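PDB 1YR2: prolyl oligopeptidase from Novosphingobium capsulatum, which probably hydrolyses oligopeptides on the carboxyl side of proline, and to some extent alanine, as a serine peptidase of the S9A family. Local coordinates for residues L152-W157 and T163-W168; A178-D183 and D187-K192. All coordinates share one frame; numbering follows the deposited sequence.

Contact 1: residues L152-W157 and T163-W168; sequences LDPNTW and TALDAW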
loop_
_atom_site.group_PDB
_atom_site.type_symbol
_atom_site.label_atom_id
_atom_site.label_comp_id
_atom_site.label_asym_id
_atom_site.label_seq_id
_atom_site.Cartn_x
_atom_site.Cartn_y
_atom_site.Cartn_z
ATOM N N LEU A 152 -19.594 -18.935 5.359
ATOM C CA LEU A 152 -19.340 -18.374 6.689
ATOM C C LEU A 152 -19.729 -16.911 6.756
ATOM O O LEU A 152 -19.484 -16.157 5.821
ATOM C CB LEU A 152 -17.859 -18.499 7.067
ATOM C CG LEU A 152 -17.180 -19.868 6.979
ATOM C CD1 LEU A 152 -15.671 -19.694 7.074
ATOM C CD2 LEU A 152 -17.721 -20.733 8.079
ATOM N N ASP A 153 -20.374 -16.508 7.856
ATOM C CA ASP A 153 -20.603 -15.106 8.128
ATOM C C ASP A 153 -20.051 -14.721 9.502
ATOM O O ASP A 153 -20.746 -14.799 10.510
ATOM C CB ASP A 153 -22.062 -14.744 8.046
ATOM C CG ASP A 153 -22.264 -13.234 8.059
ATOM O OD1 ASP A 153 -21.322 -12.496 8.450
ATOM O OD2 ASP A 153 -23.299 -12.693 7.638
ATOM N N PRO A 154 -18.813 -14.278 9.533
ATOM C CA PRO A 154 -18.142 -13.995 10.806
ATOM C C PRO A 154 -18.809 -12.884 11.622
ATOM O O PRO A 154 -18.674 -12.886 12.847
ATOM C CB PRO A 154 -16.742 -13.617 10.385
ATOM C CG PRO A 154 -16.610 -14.076 8.995
ATOM C CD PRO A 154 -17.938 -14.040 8.381
ATOM N N ASN A 155 -19.574 -12.009 10.965
ATOM C CA ASN A 155 -20.306 -10.956 11.642
ATOM C C ASN A 155 -21.394 -11.503 12.582
ATOM O O ASN A 155 -21.776 -10.818 13.512
ATOM C CB ASN A 155 -20.929 -9.973 10.616
ATOM C CG ASN A 155 -19.927 -9.435 9.638
ATOM O OD1 ASN A 155 -19.053 -8.652 10.004
ATOM N ND2 ASN A 155 -20.015 -9.881 8.382
ATOM N N THR A 156 -21.903 -12.712 12.346
ATOM C CA THR A 156 -22.896 -13.353 13.246
ATOM C C THR A 156 -22.246 -14.088 14.415
ATOM O O THR A 156 -22.935 -14.625 15.268
ATOM C CB THR A 156 -23.740 -14.407 12.503
ATOM O OG1 THR A 156 -22.892 -15.496 12.072
ATOM C CG2 THR A 156 -24.341 -13.856 11.221
ATOM N N TRP A 157 -20.926 -14.165 14.442
ATOM C CA TRP A 157 -20.246 -14.866 15.515
ATOM C C TRP A 157 -20.194 -13.981 16.776
ATOM O O TRP A 157 -19.770 -14.457 17.827
ATOM C CB TRP A 157 -18.839 -15.275 15.072
ATOM C CG TRP A 157 -18.792 -16.189 13.858
ATOM C CD1 TRP A 157 -19.843 -16.839 13.248
ATOM C CD2 TRP A 157 -17.623 -16.572 13.144
ATOM N NE1 TRP A 157 -19.380 -17.571 12.173
ATOM C CE2 TRP A 157 -18.021 -17.432 12.101
ATOM C CE3 TRP A 157 -16.268 -16.259 13.272
ATOM C CZ2 TRP A 157 -17.111 -17.992 11.202
ATOM C CZ3 TRP A 157 -15.361 -16.817 12.370
ATOM C CH2 TRP A 157 -15.796 -17.662 11.345
ATOM N N THR A 163 -14.793 -12.135 17.574
ATOM C CA THR A 163 -14.365 -13.391 16.963
ATOM C C THR A 163 -14.209 -13.152 15.491
ATOM O O THR A 163 -15.183 -12.833 14.806
ATOM C CB THR A 163 -15.417 -14.482 17.193
ATOM O OG1 THR A 163 -15.702 -14.571 18.591
ATOM C CG2 THR A 163 -14.908 -15.827 16.863
ATOM N N ALA A 164 -13.002 -13.332 14.994
ATOM C CA ALA A 164 -12.670 -12.950 13.627
ATOM C C ALA A 164 -12.319 -14.193 12.819
ATOM O O ALA A 164 -11.738 -15.118 13.342
ATOM C CB ALA A 164 -11.516 -11.955 13.630
ATOM N N LEU A 165 -12.699 -14.206 11.560
ATOM C CA LEU A 165 -12.163 -15.190 10.599
ATOM C C LEU A 165 -10.852 -14.695 10.109
ATOM O O LEU A 165 -10.738 -13.567 9.605
ATOM C CB LEU A 165 -13.088 -15.346 9.436
ATOM C CG LEU A 165 -12.683 -16.162 8.241
ATOM C CD1 LEU A 165 -12.480 -17.612 8.577
ATOM C CD2 LEU A 165 -13.755 -16.016 7.177
ATOM N N ASP A 166 -9.840 -15.530 10.295
ATOM C CA ASP A 166 -8.475 -15.226 9.915
ATOM C C ASP A 166 -8.231 -15.816 8.522
ATOM O O ASP A 166 -8.148 -15.074 7.496
ATOM C CB ASP A 166 -7.489 -15.792 10.978
ATOM C CG ASP A 166 -6.021 -15.580 10.588
ATOM O OD1 ASP A 166 -5.744 -14.980 9.498
ATOM O OD2 ASP A 166 -5.055 -16.006 11.268
ATOM N N ALA A 167 -8.222 -17.140 8.428
ATOM C CA ALA A 167 -7.858 -17.800 7.167
ATOM C C ALA A 167 -8.831 -18.904 6.827
ATOM O O ALA A 167 -9.529 -19.402 7.711
ATOM C CB ALA A 167 -6.436 -18.383 7.263
ATOM N N TRP A 168 -8.881 -19.313 5.540
ATOM C CA TRP A 168 -9.749 -20.419 5.133
ATOM C C TRP A 168 -9.071 -21.159 3.973
ATOM O O TRP A 168 -8.291 -20.565 3.287
ATOM C CB TRP A 168 -11.149 -19.975 4.742
ATOM C CG TRP A 168 -11.228 -18.941 3.686
ATOM C CD1 TRP A 168 -11.247 -17.616 3.875
ATOM C CD2 TRP A 168 -11.288 -19.145 2.257
ATOM N NE1 TRP A 168 -11.324 -16.965 2.668
ATOM C CE2 TRP A 168 -11.337 -17.878 1.659
ATOM C CE3 TRP A 168 -11.336 -20.256 1.447
ATOM C CZ2 TRP A 168 -11.426 -17.682 0.286
ATOM C CZ3 TRP A 168 -11.424 -20.070 0.051
ATOM C CH2 TRP A 168 -11.469 -18.791 -0.503
HETATM O O HOH W 1 -17.602 -11.557 15.384
#
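Leu-165 reaches from the strand into the apolar side chains of 152-157, and the more buried packing lies around it. Its CB meets Pro-154 CG at 3.8 Å, while CD1 and CD2 both lie 4.1 Å from Leu-152 CD1. With CG anti to the backbone N (chi1 172°), the Leu-165 branch is carried past the proline ring to Leu-152, whose side chain it crosses at about a right angle; Tyr-179 of the next strand touches both leucines. The segments belong to successive blades of the N-terminal beta-propeller: 152-157 leaves the last strand of one four-stranded sheet through a short 3-10 turn, and 163-168 begins the first strand of the next. An Asx turn shapes the start of that turn, Asp-153 OD1 accepting from Asn-155 N at 3.1 Å. Trp-157 folds back over the turn, Pro-154 CA lying 3.5 Å above the centre of its ring. Though exposed, the indole lies as close to the strand, meeting it obliquely, CE3 3.9 Å from Thr-163 CG2 and CZ3 3.8 Å from Leu-165 N. The loose side is at Pro-154 O and Thr-163 O: no direct hydrogen bond joins the segments, and a water donates to both oxygens. Gln-132 adds a second link, its side-chain amide hydrogen-bonding to Thr-163 O and Leu-165 N while its backbone O accepts from Asn-155 ND2.

Contact 2: residues A178-D183 and D187-K192; sequences AYSVQD and DWRTVK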
loop_
_atom_site.group_PDB
_atom_site.type_symbol
_atom_site.label_atom_id
_atom_site.label_comp_id
_atom_site.label_asym_id
_atom_site.label_seq_id
_atom_site.Cartn_x
_atom_site.Cartn_y
_atom_site.Cartn_z
ATOM N N ALA A 178 -11.839 -25.708 5.790
ATOM C CA ALA A 178 -11.172 -25.500 7.047
ATOM C C ALA A 178 -11.024 -24.021 7.212
ATOM O O ALA A 178 -10.749 -23.305 6.237
ATOM C CB ALA A 178 -9.790 -26.178 7.058
ATOM N N TYR A 179 -11.194 -23.538 8.451
ATOM C CA TYR A 179 -10.976 -22.157 8.712
ATOM C C TYR A 179 -10.418 -21.883 10.084
ATOM O O TYR A 179 -10.633 -22.659 10.985
ATOM C CB TYR A 179 -12.246 -21.348 8.435
ATOM C CG TYR A 179 -13.385 -21.699 9.291
ATOM C CD1 TYR A 179 -14.153 -22.832 9.037
ATOM C CD2 TYR A 179 -13.756 -20.869 10.328
ATOM C CE1 TYR A 179 -15.246 -23.139 9.841
ATOM C CE2 TYR A 179 -14.809 -21.193 11.127
ATOM C CZ TYR A 179 -15.561 -22.305 10.862
ATOM O OH TYR A 179 -16.643 -22.615 11.656
ATOM N N SER A 180 -9.687 -20.773 10.186
ATOM C CA SER A 180 -9.007 -20.346 11.401
ATOM C C SER A 180 -9.752 -19.179 12.050
ATOM O O SER A 180 -10.032 -18.170 11.366
ATOM C CB SER A 180 -7.650 -19.840 10.974
ATOM O OG SER A 180 -6.874 -19.727 12.073
ATOM N N VAL A 181 -9.961 -19.257 13.351
ATOM C CA VAL A 181 -10.737 -18.278 14.106
ATOM C C VAL A 181 -9.878 -17.655 15.196
ATOM O O VAL A 181 -9.188 -18.368 15.912
ATOM C CB VAL A 181 -11.935 -18.954 14.816
ATOM C CG1 VAL A 181 -12.741 -17.936 15.551
ATOM C CG2 VAL A 181 -12.847 -19.700 13.808
ATOM N N GLN A 182 -9.967 -16.346 15.341
ATOM C CA GLN A 182 -9.192 -15.619 16.334
ATOM C C GLN A 182 -10.196 -15.078 17.318
ATOM O O GLN A 182 -11.132 -14.401 16.907
ATOM C CB GLN A 182 -8.460 -14.459 15.671
ATOM C CG GLN A 182 -7.863 -13.439 16.673
ATOM C CD GLN A 182 -7.188 -12.275 15.963
ATOM O OE1 GLN A 182 -7.714 -11.751 14.981
ATOM N NE2 GLN A 182 -6.037 -11.886 16.438
ATOM N N ASP A 183 -9.972 -15.319 18.597
ATOM C CA ASP A 183 -10.808 -14.747 19.663
ATOM C C ASP A 183 -10.102 -13.542 20.263
ATOM O O ASP A 183 -8.978 -13.644 20.749
ATOM C CB ASP A 183 -11.119 -15.787 20.736
ATOM C CG ASP A 183 -12.240 -16.750 20.306
ATOM O OD1 ASP A 183 -13.442 -16.438 20.524
ATOM O OD2 ASP A 183 -12.019 -17.832 19.693
ATOM N N ASP A 187 -3.035 -14.144 19.451
ATOM C CA ASP A 187 -2.306 -14.795 18.336
ATOM C C ASP A 187 -2.666 -16.271 18.174
ATOM O O ASP A 187 -2.332 -16.874 17.161
ATOM C CB ASP A 187 -0.801 -14.695 18.565
ATOM C CG ASP A 187 -0.268 -13.295 18.404
ATOM O OD1 ASP A 187 -0.749 -12.547 17.509
ATOM O OD2 ASP A 187 0.678 -12.894 19.113
ATOM N N TRP A 188 -3.277 -16.861 19.203
ATOM C CA TRP A 188 -3.736 -18.251 19.133
ATOM C C TRP A 188 -4.903 -18.320 18.122
ATOM O O TRP A 188 -5.625 -17.340 17.941
ATOM C CB TRP A 188 -4.236 -18.734 20.488
ATOM C CG TRP A 188 -3.157 -18.939 21.570
ATOM C CD1 TRP A 188 -3.057 -18.286 22.789
ATOM C CD2 TRP A 188 -2.072 -19.873 21.531
ATOM N NE1 TRP A 188 -1.959 -18.751 23.481
ATOM C CE2 TRP A 188 -1.342 -19.731 22.743
ATOM C CE3 TRP A 188 -1.635 -20.829 20.587
ATOM C CZ2 TRP A 188 -0.194 -20.494 23.023
ATOM C CZ3 TRP A 188 -0.527 -21.594 20.866
ATOM C CH2 TRP A 188 0.189 -21.430 22.092
ATOM N N ARG A 189 -5.102 -19.485 17.516
ATOM C CA ARG A 189 -6.206 -19.722 16.623
ATOM C C ARG A 189 -6.857 -21.036 16.971
ATOM O O ARG A 189 -6.234 -21.941 17.581
ATOM C CB ARG A 189 -5.713 -19.781 15.200
ATOM C CG ARG A 189 -5.175 -18.487 14.673
ATOM C CD ARG A 189 -6.206 -17.372 14.496
ATOM N NE ARG A 189 -5.582 -16.184 13.937
ATOM C CZ ARG A 189 -5.038 -15.213 14.658
ATOM N NH1 ARG A 189 -5.002 -15.277 15.970
ATOM N NH2 ARG A 189 -4.489 -14.188 14.058
ATOM N N THR A 190 -8.123 -21.159 16.618
ATOM C CA THR A 190 -8.813 -22.434 16.680
ATOM C C THR A 190 -9.131 -22.752 15.239
ATOM O O THR A 190 -9.690 -21.896 14.551
ATOM C CB THR A 190 -10.112 -22.346 17.433
ATOM O OG1 THR A 190 -9.866 -21.944 18.799
ATOM C CG2 THR A 190 -10.838 -23.771 17.472
ATOM N N VAL A 191 -8.771 -23.944 14.755
ATOM C CA VAL A 191 -9.149 -24.332 13.402
ATOM C C VAL A 191 -10.404 -25.171 13.444
ATOM O O VAL A 191 -10.488 -26.082 14.202
ATOM C CB VAL A 191 -8.042 -25.083 12.707
ATOM C CG1 VAL A 191 -8.483 -25.539 11.334
ATOM C CG2 VAL A 191 -6.784 -24.167 12.588
ATOM N N LYS A 192 -11.397 -24.815 12.646
ATOM C CA LYS A 192 -12.712 -25.474 12.628
ATOM C C LYS A 192 -12.966 -25.885 11.170
ATOM O O LYS A 192 -12.247 -25.491 10.250
ATOM C CB LYS A 192 -13.789 -24.492 13.063
ATOM C CG LYS A 192 -13.701 -24.105 14.513
ATOM C CD LYS A 192 -14.818 -23.193 14.940
ATOM C CE LYS A 192 -14.484 -22.600 16.292
ATOM N NZ LYS A 192 -15.624 -21.882 16.900
HETATM O O HOH W 2 -9.916 -19.351 18.890
HETATM O O HOH W 3 -8.028 -17.153 19.470
#
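Tyr-179 pairs with Lys-192, and Val-181 with Thr-190, as hydrogen-bonded pairs of an antiparallel hairpin; Ser-180 and Val-191 form the non-hydrogen-bonded pair between them. Of the four backbone bonds, Lys-192 N to Tyr-179 O is the shortest, 2.8 Å and nearly straight at 169°. In the apolar packing, Lys-192 CB sits over one face of the tyrosine ring, 3.9 Å from its centroid, a CH-pi contact. Chi1 of 63° sets Tyr-179 CG between its backbone N and carbonyl carbon, which turns the ring across toward the lysine. The extended lysine chain runs on past Tyr-179 OH to Val-181 CG2. Among the polar side chains, Arg-189 and Gln-182 lie side by side; Gln-182 CB sits 3.4 Å above the guanidinium plane, toward its rim, with the amide plane turned 42° from it, so the glutamine's aliphatic part covers that face. Arg-189 NH1 donates to Trp-188 O at 2.9 Å from well above that carbonyl's plane, and also to Ser-186 O, which Gln-182 NE2 shares; NE forms a salt bridge with Asp-166. An alanine in place of Arg-189 would probably leave the Asp-166 carboxylate without its charged mate and the Gln-182 chain without the flat group beneath it. Near the turn, one water bridges Asp-183 N and Trp-188 O, and another joins Val-181 O, Asp-183 OD2 and Thr-190 OG1, a hydroxyl also hydrogen-bonded to Lys-207 NZ. The hairpin forms the middle of a four-stranded blade, strand 163-170 flanking 176-183 and strand 204-210 flanking 188-195, while Leu-222 of the following blade touches Ala-178 and Val-191.

How the contacts relate
Contacts 1 and 2 follow one another along the chain, and their centres are about 9 Å apart. Contact 1 brings the loop leaving strand 149-152, the last of one propeller blade, against strand 163-170, the first of the next; contact 2 joins the two middle strands of that next blade. Strands 163-170 and 176-183 are sheet neighbours, with a probable hydrogen bond from Ser-180 N to Ala-167 O (2.8 Å) and Thr-163 CG2 packed on Val-181 CG1; Asp-166 and Arg-189 add a side-chain tie across the middle strand. Contact 1 thus belongs to the seam between two blades and contact 2 to the inside of the second, both in the propeller domain, apart from the alpha/beta-hydrolase domain.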